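Local coordinates for polysaccharide biosynthesis protein CapD (PDB 6BWC) that probably uses NADP to modify UDP-N-acetylglucosamine in an early step of CMP-pseudaminic acid biosynthesis, the pathway that supplies sugar for flagellin glycosylation, at residues F164-R176 and R202-T214. The protein carries 2 engineered substitutions. Sequence-based numbering, arbitrary orientation.
Sequences FTSVRFGNVMGSR and RFMMTLNQATMLT. With NAP (NADP nicotinamide-adenine-dinucleotide phosphate), chain N.
The sulfur of Met205 takes a weak hydrogen bond from a backbone amide, with Gly170 N lying 3.5 Å from Met205 SD. The same SD sits oblique to the Phe169 ring, 4.7 Å from its centroid, a Met-aromatic contact. A chi1 of 71° puts CG between the backbone N and the carbonyl carbon, and the extended second torsion carries SD out to Gly170 N and Phe169. Next to it, residues 171-172 pair in parallel with strand 202-205: Asn171 N donates to Phe203 O (2.9 Å), Met205 N to Asn171 O (3.0 Å) and Met173 N to Met205 O (3.1 Å). Val172 and Met205 share one face of this small sheet; Asn171 and Met204 share the other, where the Met173 methyl meets Met204 CB. Strand 164-169 belongs to the main Rossmann sheet, and helix 207-214 runs nearly antiparallel to it, at 168°. Ala210 CB sits over one face of the Phe169 ring, toward its rim, Thr214 OG1 lies at its edge in plane, and Leu213 CD2 fills in between Phe169 and Val167. Thr206 and Gln209 close the helix start with a capping box.

The junction opens onto both ligands. Val172 N meets NADP O7N at 3.0 Å almost in line (177°). Ser175 OG accepts from carboxamide N7N (2.9 Å) and, with Ser175 N, donates to Val172 O, tying the type II beta turn Val172-Ser175 to the cofactor. Phe169 CB packs against the nicotinamide. Arg202 slants across the Asn171 amide, CD nearest OD1, the flat groups well off parallel. Asn171 OD1 is hydrogen-bonded to O6' of UDP-N-acetylglucosamine; Arg202 NE salt-bridges its diphosphate. Gripped through oxygen and nitrogen, the carboxamide should be fixed in rotation; Gly170 and Asn171 line both pockets, probably bringing nicotinamide and nucleotide sugar close, as hydride exchange would need.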
ATOM      1  N   PHE C 164      -1.444  28.035  -0.988  1.00 15.95           N
ATOM      2  CA  PHE C 164      -2.057  27.403   0.191  1.00 15.88           C
ATOM      3  C   PHE C 164      -2.253  28.379   1.345  1.00 16.42           C
ATOM      4  O   PHE C 164      -1.375  29.177   1.639  1.00 17.02           O
ATOM      5  CB  PHE C 164      -1.206  26.247   0.668  1.00 15.88           C
ATOM      6  CG  PHE C 164      -0.991  25.181  -0.370  1.00 15.53           C
ATOM      7  CD1 PHE C 164      -1.916  24.156  -0.525  1.00 15.42           C
ATOM      8  CD2 PHE C 164       0.148  25.202  -1.186  1.00 15.06           C
ATOM      9  CE1 PHE C 164      -1.714  23.168  -1.480  1.00 15.63           C
ATOM     10  CE2 PHE C 164       0.360  24.227  -2.136  1.00 14.84           C
ATOM     11  CZ  PHE C 164      -0.567  23.205  -2.281  1.00 15.58           C
ATOM     12  N   THR C 165      -3.407  28.320   2.001  1.00 16.61           N
ATOM     13  CA  THR C 165      -3.722  29.244   3.079  1.00 16.98           C
ATOM     14  C   THR C 165      -4.567  28.564   4.131  1.00 17.04           C
ATOM     15  O   THR C 165      -5.397  27.717   3.813  1.00 17.85           O
ATOM     16  CB  THR C 165      -4.557  30.442   2.580  1.00 17.65           C
ATOM     17  OG1 THR C 165      -4.193  30.779   1.236  1.00 19.17           O
ATOM     18  CG2 THR C 165      -4.354  31.632   3.470  1.00 17.54           C
ATOM     19  N   SER C 166      -4.393  28.988   5.377  1.00 16.64           N
ATOM     20  CA  SER C 166      -5.226  28.535   6.468  1.00 16.36           C
ATOM     21  C   SER C 166      -6.123  29.657   7.002  1.00 16.74           C
ATOM     22  O   SER C 166      -5.747  30.819   7.073  1.00 17.50           O
ATOM     23  CB  SER C 166      -4.347  27.974   7.577  1.00 16.24           C
ATOM     24  OG  SER C 166      -3.876  26.695   7.206  1.00 16.06           O
ATOM     25  N   VAL C 167      -7.331  29.280   7.367  1.00 16.71           N
ATOM     26  CA  VAL C 167      -8.276  30.136   8.064  1.00 16.20           C
ATOM     27  C   VAL C 167      -8.285  29.520   9.470  1.00 16.50           C
ATOM     28  O   VAL C 167      -7.628  28.499   9.654  1.00 18.08           O
ATOM     29  CB  VAL C 167      -9.596  30.108   7.263  1.00 15.73           C
ATOM     30  CG1 VAL C 167     -10.805  29.814   8.101  1.00 15.82           C
ATOM     31  CG2 VAL C 167      -9.758  31.401   6.503  1.00 15.81           C
ATOM     32  N   ARG C 168      -8.936  30.112  10.476  1.00 16.11           N
ATOM     33  CA  ARG C 168      -8.868  29.540  11.839  1.00 15.53           C
ATOM     34  C   ARG C 168     -10.069  29.949  12.669  1.00 15.52           C
ATOM     35  O   ARG C 168     -10.225  31.108  13.054  1.00 15.67           O
ATOM     36  CB  ARG C 168      -7.551  29.953  12.516  1.00 15.63           C
ATOM     37  CG  ARG C 168      -7.009  29.036  13.617  1.00 15.38           C
ATOM     38  CD  ARG C 168      -5.830  29.712  14.347  1.00 15.31           C
ATOM     39  NE  ARG C 168      -4.484  29.317  13.890  1.00 15.28           N
ATOM     40  CZ  ARG C 168      -3.325  29.831  14.333  1.00 15.40           C
ATOM     41  NH1 ARG C 168      -3.290  30.795  15.244  1.00 16.05           N
ATOM     42  NH2 ARG C 168      -2.170  29.382  13.874  1.00 15.26           N
ATOM     43  N   PHE C 169     -10.920  28.972  12.939  1.00 15.94           N
ATOM     44  CA  PHE C 169     -12.256  29.209  13.499  1.00 16.47           C
ATOM     45  C   PHE C 169     -12.285  29.091  15.025  1.00 16.75           C
ATOM     46  O   PHE C 169     -11.432  28.426  15.642  1.00 17.51           O
ATOM     47  CB  PHE C 169     -13.276  28.156  12.978  1.00 16.06           C
ATOM     48  CG  PHE C 169     -13.518  28.140  11.482  1.00 15.59           C
ATOM     49  CD1 PHE C 169     -13.920  26.956  10.876  1.00 15.72           C
ATOM     50  CD2 PHE C 169     -13.388  29.269  10.686  1.00 15.56           C
ATOM     51  CE1 PHE C 169     -14.185  26.891   9.516  1.00 15.79           C
ATOM     52  CE2 PHE C 169     -13.653  29.211   9.323  1.00 15.67           C
ATOM     53  CZ  PHE C 169     -14.044  28.015   8.735  1.00 15.79           C
ATOM     54  N   GLY C 170     -13.317  29.687  15.612  1.00 16.23           N
ATOM     55  CA  GLY C 170     -13.776  29.297  16.944  1.00 16.02           C
ATOM     56  C   GLY C 170     -15.149  28.687  16.844  1.00 15.63           C
ATOM     57  O   GLY C 170     -15.673  28.519  15.759  1.00 15.41           O
ATOM     58  N   ASN C 171     -15.741  28.372  17.985  1.00 15.59           N
ATOM     59  CA  ASN C 171     -16.928  27.533  18.008  1.00 15.76           C
ATOM     60  C   ASN C 171     -17.977  28.088  17.093  1.00 15.80           C
ATOM     61  O   ASN C 171     -18.442  29.179  17.313  1.00 15.57           O
ATOM     62  CB  ASN C 171     -17.499  27.397  19.423  1.00 15.69           C
ATOM     63  CG  ASN C 171     -16.545  26.696  20.355  1.00 15.83           C
ATOM     64  OD1 ASN C 171     -15.376  27.081  20.457  1.00 16.10           O
ATOM     65  ND2 ASN C 171     -17.020  25.665  21.028  1.00 15.93           N
ATOM     66  N   VAL C 172     -18.342  27.329  16.068  1.00 17.01           N
ATOM     67  CA  VAL C 172     -19.307  27.789  15.066  1.00 18.05           C
ATOM     68  C   VAL C 172     -20.689  27.403  15.531  1.00 19.05           C
ATOM     69  O   VAL C 172     -21.008  26.229  15.596  1.00 19.52           O
ATOM     70  CB  VAL C 172     -19.025  27.211  13.669  1.00 17.88           C
ATOM     71  CG1 VAL C 172     -19.921  27.879  12.626  1.00 17.73           C
ATOM     72  CG2 VAL C 172     -17.557  27.431  13.310  1.00 17.91           C
ATOM     73  N   MET C 173     -21.516  28.409  15.805  1.00 20.95           N
ATOM     74  CA  MET C 173     -22.786  28.208  16.528  1.00 22.99           C
ATOM     75  C   MET C 173     -23.886  27.444  15.763  1.00 23.06           C
ATOM     76  O   MET C 173     -24.279  27.810  14.642  1.00 23.09           O
ATOM     77  CB  MET C 173     -23.351  29.540  16.982  1.00 23.79           C
ATOM     78  CG  MET C 173     -22.353  30.365  17.736  1.00 24.66           C
ATOM     79  SD  MET C 173     -23.145  31.638  18.717  1.00 27.35           S
ATOM     80  CE  MET C 173     -21.863  32.872  18.472  1.00 27.16           C
ATOM     81  N   GLY C 174     -24.389  26.392  16.408  1.00 23.21           N
ATOM     82  CA  GLY C 174     -25.385  25.499  15.819  1.00 22.52           C
ATOM     83  C   GLY C 174     -24.820  24.438  14.896  1.00 21.61           C
ATOM     84  O   GLY C 174     -25.588  23.590  14.402  1.00 22.09           O
ATOM     85  N   SER C 175     -23.497  24.458  14.682  1.00 20.32           N
ATOM     86  CA  SER C 175     -22.846  23.511  13.788  1.00 19.77           C
ATOM     87  C   SER C 175     -23.007  22.090  14.313  1.00 20.01           C
ATOM     88  O   SER C 175     -23.021  21.875  15.531  1.00 18.87           O
ATOM     89  CB  SER C 175     -21.362  23.838  13.637  1.00 19.15           C
ATOM     90  OG  SER C 175     -20.650  23.548  14.829  1.00 18.19           O
ATOM     91  N   ARG C 176     -23.140  21.144  13.381  1.00 20.07           N
ATOM     92  CA  ARG C 176     -23.407  19.733  13.701  1.00 20.58           C
ATOM     93  C   ARG C 176     -22.682  19.150  14.942  1.00 20.39           C
ATOM     94  O   ARG C 176     -21.460  19.082  14.982  1.00 20.57           O
ATOM     95  CB  ARG C 176     -23.106  18.864  12.476  1.00 20.83           C
ATOM     96  CG  ARG C 176     -24.328  18.588  11.613  1.00 21.53           C
ATOM     97  CD  ARG C 176     -23.965  18.297  10.163  1.00 21.66           C
ATOM     98  NE  ARG C 176     -22.672  17.610   9.986  1.00 22.20           N
ATOM     99  CZ  ARG C 176     -22.488  16.290   9.858  1.00 22.12           C
ATOM    100  NH1 ARG C 176     -23.514  15.432   9.903  1.00 21.91           N
ATOM    101  NH2 ARG C 176     -21.256  15.821   9.669  1.00 21.44           N
ATOM    102  N   ARG C 202     -15.211  30.412  25.802  1.00 24.28           N
ATOM    103  CA  ARG C 202     -14.945  30.013  24.414  1.00 24.20           C
ATOM    104  C   ARG C 202     -15.112  31.176  23.441  1.00 23.22           C
ATOM    105  O   ARG C 202     -16.085  31.934  23.553  1.00 24.03           O
ATOM    106  CB  ARG C 202     -15.926  28.900  23.994  1.00 25.81           C
ATOM    107  CG  ARG C 202     -15.706  27.489  24.565  1.00 26.48           C
ATOM    108  CD  ARG C 202     -14.606  26.737  23.830  1.00 27.14           C
ATOM    109  NE  ARG C 202     -14.462  25.356  24.307  1.00 28.51           N
ATOM    110  CZ  ARG C 202     -13.719  24.963  25.345  1.00 28.08           C
ATOM    111  NH1 ARG C 202     -13.020  25.830  26.069  1.00 28.40           N
ATOM    112  NH2 ARG C 202     -13.681  23.680  25.673  1.00 28.70           N
ATOM    113  N   PHE C 203     -14.197  31.310  22.476  1.00 21.75           N
ATOM    114  CA  PHE C 203     -14.432  32.190  21.307  1.00 20.67           C
ATOM    115  C   PHE C 203     -15.492  31.551  20.419  1.00 19.64           C
ATOM    116  O   PHE C 203     -15.350  30.388  20.068  1.00 20.67           O
ATOM    117  CB  PHE C 203     -13.165  32.370  20.474  1.00 20.40           C
ATOM    118  CG  PHE C 203     -12.191  33.362  21.034  1.00 20.76           C
ATOM    119  CD1 PHE C 203     -11.027  32.947  21.668  1.00 20.14           C
ATOM    120  CD2 PHE C 203     -12.425  34.725  20.903  1.00 20.70           C
ATOM    121  CE1 PHE C 203     -10.124  33.873  22.172  1.00 19.81           C
ATOM    122  CE2 PHE C 203     -11.524  35.654  21.404  1.00 19.81           C
ATOM    123  CZ  PHE C 203     -10.374  35.227  22.030  1.00 19.84           C
ATOM    124  N   MET C 204     -16.533  32.291  20.053  1.00 18.71           N
ATOM    125  CA  MET C 204     -17.626  31.759  19.227  1.00 18.67           C
ATOM    126  C   MET C 204     -18.000  32.699  18.057  1.00 18.99           C
ATOM    127  O   MET C 204     -18.100  33.921  18.240  1.00 19.51           O
ATOM    128  CB  MET C 204     -18.872  31.441  20.087  1.00 18.48           C
ATOM    129  CG  MET C 204     -18.583  30.567  21.315  1.00 18.73           C
ATOM    130  SD  MET C 204     -19.906  29.648  22.157  1.00 18.10           S
ATOM    131  CE  MET C 204     -20.696  28.772  20.841  1.00 19.22           C
ATOM    132  N   MET C 205     -18.201  32.111  16.867  1.00 18.44           N
ATOM    133  CA  MET C 205     -18.523  32.839  15.634  1.00 18.25           C
ATOM    134  C   MET C 205     -19.828  32.311  15.024  1.00 18.07           C
ATOM    135  O   MET C 205     -20.269  31.216  15.342  1.00 18.13           O
ATOM    136  CB  MET C 205     -17.348  32.771  14.631  1.00 18.42           C
ATOM    137  CG  MET C 205     -17.100  31.421  13.985  1.00 19.06           C
ATOM    138  SD  MET C 205     -15.446  31.176  13.263  1.00 20.01           S
ATOM    139  CE  MET C 205     -15.415  32.554  12.111  1.00 20.36           C
ATOM    140  N   THR C 206     -20.463  33.125  14.182  1.00 18.29           N
ATOM    141  CA  THR C 206     -21.655  32.714  13.411  1.00 18.46           C
ATOM    142  C   THR C 206     -21.284  31.828  12.174  1.00 18.94           C
ATOM    143  O   THR C 206     -20.123  31.723  11.747  1.00 18.82           O
ATOM    144  CB  THR C 206     -22.521  33.944  12.965  1.00 18.09           C
ATOM    145  OG1 THR C 206     -21.842  34.720  11.968  1.00 17.19           O
ATOM    146  CG2 THR C 206     -22.901  34.852  14.167  1.00 17.64           C
ATOM    147  N   LEU C 207     -22.279  31.175  11.607  1.00 19.15           N
ATOM    148  CA  LEU C 207     -22.049  30.383  10.413  1.00 18.97           C
ATOM    149  C   LEU C 207     -21.575  31.273   9.288  1.00 19.21           C
ATOM    150  O   LEU C 207     -20.683  30.876   8.558  1.00 18.74           O
ATOM    151  CB  LEU C 207     -23.335  29.670  10.026  1.00 19.04           C
ATOM    152  CG  LEU C 207     -23.366  28.729   8.836  1.00 19.28           C
ATOM    153  CD1 LEU C 207     -22.196  27.765   8.853  1.00 19.46           C
ATOM    154  CD2 LEU C 207     -24.681  27.956   8.861  1.00 19.42           C
ATOM    155  N   ASN C 208     -22.153  32.482   9.186  1.00 20.17           N
ATOM    156  CA  ASN C 208     -21.803  33.474   8.133  1.00 21.07           C
ATOM    157  C   ASN C 208     -20.469  34.136   8.366  1.00 20.16           C
ATOM    158  O   ASN C 208     -19.769  34.470   7.429  1.00 20.81           O
ATOM    159  CB  ASN C 208     -22.839  34.611   8.021  1.00 22.01           C
ATOM    160  CG  ASN C 208     -24.214  34.116   7.641  1.00 23.28           C
ATOM    161  OD1 ASN C 208     -25.045  33.869   8.510  1.00 26.01           O
ATOM    162  ND2 ASN C 208     -24.454  33.939   6.354  1.00 23.76           N
ATOM    163  N   GLN C 209     -20.154  34.404   9.619  1.00 19.23           N
ATOM    164  CA  GLN C 209     -18.803  34.807   9.985  1.00 18.80           C
ATOM    165  C   GLN C 209     -17.760  33.756   9.507  1.00 18.20           C
ATOM    166  O   GLN C 209     -16.746  34.103   8.896  1.00 17.36           O
ATOM    167  CB  GLN C 209     -18.739  35.056  11.507  1.00 18.71           C
ATOM    168  CG  GLN C 209     -19.365  36.395  11.920  1.00 18.55           C
ATOM    169  CD  GLN C 209     -19.225  36.732  13.405  1.00 18.19           C
ATOM    170  OE1 GLN C 209     -19.539  35.938  14.291  1.00 17.75           O
ATOM    171  NE2 GLN C 209     -18.748  37.926  13.674  1.00 18.23           N
ATOM    172  N   ALA C 210     -18.056  32.479   9.757  1.00 18.08           N
ATOM    173  CA  ALA C 210     -17.210  31.352   9.341  1.00 17.62           C
ATOM    174  C   ALA C 210     -17.158  31.228   7.839  1.00 16.83           C
ATOM    175  O   ALA C 210     -16.092  31.142   7.262  1.00 16.76           O
ATOM    176  CB  ALA C 210     -17.697  30.042   9.963  1.00 17.72           C
ATOM    177  N   THR C 211     -18.319  31.220   7.215  1.00 17.15           N
ATOM    178  CA  THR C 211     -18.409  31.178   5.753  1.00 17.78           C
ATOM    179  C   THR C 211     -17.635  32.336   5.043  1.00 18.28           C
ATOM    180  O   THR C 211     -16.840  32.074   4.118  1.00 18.43           O
ATOM    181  CB  THR C 211     -19.889  31.163   5.296  1.00 17.21           C
ATOM    182  OG1 THR C 211     -20.677  30.404   6.216  1.00 16.93           O
ATOM    183  CG2 THR C 211     -20.026  30.548   3.923  1.00 17.11           C
ATOM    184  N   MET C 212     -17.847  33.580   5.488  1.00 18.67           N
ATOM    185  CA  MET C 212     -17.231  34.755   4.862  1.00 19.56           C
ATOM    186  C   MET C 212     -15.745  34.822   5.098  1.00 18.91           C
ATOM    187  O   MET C 212     -14.997  35.238   4.215  1.00 18.61           O
ATOM    188  CB  MET C 212     -17.877  36.066   5.329  1.00 21.41           C
ATOM    189  CG  MET C 212     -19.286  36.305   4.813  1.00 23.75           C
ATOM    190  SD  MET C 212     -19.532  35.876   3.069  1.00 29.11           S
ATOM    191  CE  MET C 212     -18.251  36.905   2.307  1.00 28.27           C
ATOM    192  N   LEU C 213     -15.319  34.416   6.285  1.00 18.91           N
ATOM    193  CA  LEU C 213     -13.893  34.329   6.602  1.00 18.88           C
ATOM    194  C   LEU C 213     -13.186  33.469   5.563  1.00 18.39           C
ATOM    195  O   LEU C 213     -12.229  33.913   4.937  1.00 17.06           O
ATOM    196  CB  LEU C 213     -13.695  33.754   8.016  1.00 19.47           C
ATOM    197  CG  LEU C 213     -12.250  33.658   8.537  1.00 20.83           C
ATOM    198  CD1 LEU C 213     -11.587  35.037   8.534  1.00 21.07           C
ATOM    199  CD2 LEU C 213     -12.125  33.005   9.923  1.00 21.26           C
ATOM    200  N   THR C 214     -13.704  32.252   5.368  1.00 19.04           N
ATOM    201  CA  THR C 214     -13.132  31.277   4.430  1.00 20.05           C
ATOM    202  C   THR C 214     -13.164  31.769   2.971  1.00 20.21           C
ATOM    203  O   THR C 214     -12.121  31.814   2.296  1.00 19.85           O
ATOM    204  CB  THR C 214     -13.843  29.899   4.515  1.00 21.16           C
ATOM    205  OG1 THR C 214     -14.241  29.604   5.865  1.00 20.98           O
ATOM    206  CG2 THR C 214     -12.914  28.781   4.010  1.00 21.34           C
TER
HETATM  207  PA  NAP N 400     -19.059  18.801   9.913  1.00 11.89           P
HETATM  208  O1A NAP N 400     -20.470  19.319   9.905  1.00 11.76           O
HETATM  209  O2A NAP N 400     -18.820  17.540  10.671  1.00 11.61           O
HETATM  210  O5B NAP N 400     -18.527  18.637   8.422  1.00 12.48           O
HETATM  211  C5B NAP N 400     -17.564  17.623   8.120  1.00 13.55           C
HETATM  212  C4B NAP N 400     -17.568  17.353   6.619  1.00 14.05           C
HETATM  213  O4B NAP N 400     -16.502  16.500   6.208  1.00 14.10           O
HETATM  214  C3B NAP N 400     -18.823  16.619   6.230  1.00 14.55           C
HETATM  215  O3B NAP N 400     -19.104  17.063   4.906  1.00 14.51           O
HETATM  216  C2B NAP N 400     -18.409  15.172   6.296  1.00 15.21           C
HETATM  217  O2B NAP N 400     -19.337  14.406   5.556  1.00 16.97           O
HETATM  218  C1B NAP N 400     -16.992  15.242   5.726  1.00 14.74           C
HETATM  219  N9A NAP N 400     -15.974  14.194   6.077  1.00 14.66           N
HETATM  220  C8A NAP N 400     -15.620  13.671   7.287  1.00 14.92           C
HETATM  221  N7A NAP N 400     -14.605  12.748   7.176  1.00 14.59           N
HETATM  222  C5A NAP N 400     -14.293  12.680   5.870  1.00 14.59           C
HETATM  223  C6A NAP N 400     -13.342  11.930   5.012  1.00 14.46           C
HETATM  224  N6A NAP N 400     -12.480  11.038   5.520  1.00 14.61           N
HETATM  225  N1A NAP N 400     -13.345  12.164   3.689  1.00 14.28           N
HETATM  226  C2A NAP N 400     -14.185  13.043   3.115  1.00 14.38           C
HETATM  227  N3A NAP N 400     -15.080  13.754   3.819  1.00 14.44           N
HETATM  228  C4A NAP N 400     -15.185  13.628   5.165  1.00 14.58           C
HETATM  229  O3  NAP N 400     -18.003  19.909  10.425  1.00 11.95           O
HETATM  230  PN  NAP N 400     -18.120  21.522  10.325  1.00 11.96           P
HETATM  231  O1N NAP N 400     -18.738  21.967   9.007  1.00 12.34           O
HETATM  232  O2N NAP N 400     -18.644  22.041  11.628  1.00 11.96           O
HETATM  233  O5D NAP N 400     -16.587  21.945  10.369  1.00 12.19           O
HETATM  234  C5D NAP N 400     -15.862  22.000   9.165  1.00 12.66           C
HETATM  235  C4D NAP N 400     -14.393  22.293   9.454  1.00 13.08           C
HETATM  236  O4D NAP N 400     -14.337  23.399  10.365  1.00 13.12           O
HETATM  237  C3D NAP N 400     -13.539  21.170  10.070  1.00 13.12           C
HETATM  238  O3D NAP N 400     -12.310  21.087   9.343  1.00 13.01           O
HETATM  239  C2D NAP N 400     -13.277  21.599  11.494  1.00 13.32           C
HETATM  240  O2D NAP N 400     -11.989  21.193  11.967  1.00 13.21           O
HETATM  241  C1D NAP N 400     -13.377  23.121  11.391  1.00 13.49           C
HETATM  242  N1N NAP N 400     -13.773  23.802  12.630  1.00 13.68           N
HETATM  243  C2N NAP N 400     -15.054  23.709  13.025  1.00 14.03           C
HETATM  244  C3N NAP N 400     -15.542  24.311  14.171  1.00 13.84           C
HETATM  245  C7N NAP N 400     -16.955  24.177  14.622  1.00 14.26           C
HETATM  246  O7N NAP N 400     -17.246  24.595  15.744  1.00 14.63           O
HETATM  247  N7N NAP N 400     -17.884  23.597  13.858  1.00 14.44           N
HETATM  248  C4N NAP N 400     -14.621  25.139  14.990  1.00 14.01           C
HETATM  249  C5N NAP N 400     -13.247  25.165  14.474  1.00 13.95           C
HETATM  250  C6N NAP N 400     -12.877  24.520  13.307  1.00 13.68           C
HETATM  251  P2B NAP N 400     -19.444  12.807   5.733  1.00 20.64           P
HETATM  252  O1X NAP N 400     -20.743  12.569   4.987  1.00 20.66           O
HETATM  253  O2X NAP N 400     -18.269  12.224   4.976  1.00 19.86           O
HETATM  254  O3X NAP N 400     -19.447  12.516   7.253  1.00 20.55           O